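Side-chain contact in ethyl tert-butyl ether degradation EthD protein (Ralstonia eutropha JMP134, PDB 3BF4), which is of unknown function but may have an oxidoreductase activity, as is generally assumed for EthD-like proteins: residues M45-V48 against K49-G53. The protein carries 3 engineered substitutions. Numbering follows the deposited sequence.
Sequences MPMV and KARLG
Met47 meets Arg51, and Val48 meets Leu52, one turn apart in a local i to i+4 contact at the C-terminal end of helix 37-52. Four backbone bonds hold the turns together, from Lys49 N to Met45 O, Ala50 N to Pro46 O, Arg51 N to Met47 O and Leu52 N to Val48 O; the last spans 2.9 Å. Upstream the helix is kinked at Pro46, whose ring nitrogen has no hydrogen to give to the preceding turn. The selenomethionine Met47 crosses the side chain of Arg51 at a slant. Its CG is anti to the backbone N (chi1 -180°), which carries it over one face of the guanidinium, 3.9 Å from Arg51 NH2 and displaced toward the rim of the group. Bends at the next two torsions fold the chain back, leaving Met47 SE 4.0 Å from Arg51 CG. The arginine is also held by a salt bridge from its NE to Glu100 OE1, and it touches His97; both residues lie on helix 87-103. This is the ferredoxin-like fold, in which two helices pack on one side of a four-stranded antiparallel sheet; Met45, Val48 and Leu52 turn to the sheet, while Val48, Arg51 and Leu52 meet helix 87-103. Buried Val48 and Leu52 run alongside each other in the same direction, with Val48 CG1 4.2 Å from Leu52 CD1. Both rest, with buried Met45, on Phe82 of strand 76-84; Val48 also reaches Ile101, and Leu52 reaches Phe90 and Ala93, on helix 87-103. Lys49 packs against Tyr59 of strand 58-66, and its NZ makes a weak hydrogen bond to Cys56 O beyond the helix end, where Gly53 leaves the helical conformation with a positive phi.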
HETATM    1  N   MSE A  45      -3.324  13.383  -9.232  1.00 55.52           N
HETATM    2  CA  MSE A  45      -4.276  12.346  -8.766  1.00 54.91           C
HETATM    3  C   MSE A  45      -5.746  12.568  -9.177  1.00 54.59           C
HETATM    4  O   MSE A  45      -6.406  11.606  -9.572  1.00 54.61           O
HETATM    5  CB  MSE A  45      -4.172  12.110  -7.253  1.00 55.08           C
HETATM    6  CG  MSE A  45      -2.840  11.528  -6.763  1.00 56.60           C
HETATM    7 SE   MSE A  45      -2.484   9.780  -7.471  0.75 58.23          SE
HETATM    8  CE  MSE A  45      -4.014   8.833  -6.690  1.00 55.00           C
ATOM      9  N   PRO A  46      -6.270  13.806  -9.055  1.00 54.53           N
ATOM     10  CA  PRO A  46      -7.615  14.079  -9.553  1.00 54.50           C
ATOM     11  C   PRO A  46      -7.743  13.877 -11.078  1.00 54.64           C
ATOM     12  O   PRO A  46      -8.803  13.429 -11.546  1.00 55.26           O
ATOM     13  CB  PRO A  46      -7.836  15.547  -9.149  1.00 56.17           C
ATOM     14  CG  PRO A  46      -6.945  15.705  -7.963  1.00 56.71           C
ATOM     15  CD  PRO A  46      -5.726  15.003  -8.393  1.00 54.60           C
HETATM   16  N   MSE A  47      -6.685  14.205 -11.831  1.00 53.69           N
HETATM   17  CA  MSE A  47      -6.655  13.940 -13.274  1.00 53.93           C
HETATM   18  C   MSE A  47      -6.668  12.429 -13.552  1.00 53.67           C
HETATM   19  O   MSE A  47      -7.429  11.982 -14.399  1.00 52.43           O
HETATM   20  CB  MSE A  47      -5.472  14.636 -13.964  1.00 52.73           C
HETATM   21  CG  MSE A  47      -5.377  14.411 -15.482  1.00 53.99           C
HETATM   22 SE   MSE A  47      -4.497  12.717 -16.007  0.75 57.75          SE
HETATM   23  CE  MSE A  47      -2.761  13.014 -15.147  1.00 54.71           C
ATOM     24  N   VAL A  48      -5.838  11.654 -12.850  1.00 53.67           N
ATOM     25  CA  VAL A  48      -5.798  10.191 -13.062  1.00 53.48           C
ATOM     26  C   VAL A  48      -7.158   9.549 -12.723  1.00 53.77           C
ATOM     27  O   VAL A  48      -7.632   8.671 -13.461  1.00 51.07           O
ATOM     28  CB  VAL A  48      -4.661   9.480 -12.270  1.00 53.74           C
ATOM     29  CG1 VAL A  48      -4.714   7.962 -12.487  1.00 50.50           C
ATOM     30  CG2 VAL A  48      -3.283  10.032 -12.678  1.00 49.88           C
ATOM     31  N   LYS A  49      -7.775   9.998 -11.624  1.00 54.32           N
ATOM     32  CA  LYS A  49      -9.095   9.498 -11.219  1.00 53.92           C
ATOM     33  C   LYS A  49     -10.158   9.849 -12.257  1.00 53.65           C
ATOM     34  O   LYS A  49     -10.998   9.007 -12.557  1.00 53.44           O
ATOM     35  CB  LYS A  49      -9.498  10.018  -9.830  1.00 54.92           C
ATOM     36  CG  LYS A  49     -10.864   9.516  -9.294  1.00 55.27           C
ATOM     37  CD  LYS A  49     -10.902   7.997  -9.148  1.00 56.86           C
ATOM     38  CE  LYS A  49     -12.131   7.567  -8.374  1.00 55.80           C
ATOM     39  NZ  LYS A  49     -13.386   7.867  -9.115  1.00 47.11           N
ATOM     40  N   ALA A  50     -10.120  11.077 -12.791  1.00 54.63           N
ATOM     41  CA  ALA A  50     -11.044  11.504 -13.864  1.00 54.87           C
ATOM     42  C   ALA A  50     -10.966  10.561 -15.071  1.00 56.01           C
ATOM     43  O   ALA A  50     -12.001  10.166 -15.621  1.00 58.01           O
ATOM     44  CB  ALA A  50     -10.754  12.945 -14.308  1.00 53.59           C
ATOM     45  N   ARG A  51      -9.743  10.180 -15.445  1.00 55.89           N
ATOM     46  CA  ARG A  51      -9.507   9.275 -16.585  1.00 55.60           C
ATOM     47  C   ARG A  51      -9.899   7.833 -16.294  1.00 54.74           C
ATOM     48  O   ARG A  51     -10.271   7.119 -17.215  1.00 53.97           O
ATOM     49  CB  ARG A  51      -8.045   9.324 -17.056  1.00 55.25           C
ATOM     50  CG  ARG A  51      -7.542  10.687 -17.505  1.00 55.12           C
ATOM     51  CD  ARG A  51      -8.273  11.265 -18.703  1.00 54.56           C
ATOM     52  NE  ARG A  51      -7.794  12.611 -18.980  1.00 54.60           N
ATOM     53  CZ  ARG A  51      -8.164  13.717 -18.331  1.00 57.93           C
ATOM     54  NH1 ARG A  51      -9.098  13.718 -17.372  1.00 63.60           N
ATOM     55  NH2 ARG A  51      -7.605  14.871 -18.681  1.00 57.57           N
ATOM     56  N   LEU A  52      -9.755   7.390 -15.045  1.00 54.11           N
ATOM     57  CA  LEU A  52     -10.210   6.048 -14.644  1.00 55.27           C
ATOM     58  C   LEU A  52     -11.734   5.968 -14.613  1.00 55.92           C
ATOM     59  O   LEU A  52     -12.289   4.910 -14.909  1.00 56.95           O
ATOM     60  CB  LEU A  52      -9.624   5.614 -13.283  1.00 55.22           C
ATOM     61  CG  LEU A  52      -8.120   5.316 -13.241  1.00 56.95           C
ATOM     62  CD1 LEU A  52      -7.636   5.086 -11.803  1.00 54.07           C
ATOM     63  CD2 LEU A  52      -7.755   4.121 -14.127  1.00 58.31           C
ATOM     64  N   GLY A  53     -12.397   7.079 -14.259  1.00 57.10           N
ATOM     65  CA  GLY A  53     -13.852   7.150 -14.180  1.00 56.87           C
ATOM     66  C   GLY A  53     -14.406   6.117 -13.204  1.00 57.86           C
ATOM     67  O   GLY A  53     -13.894   5.977 -12.085  1.00 56.54           O
TER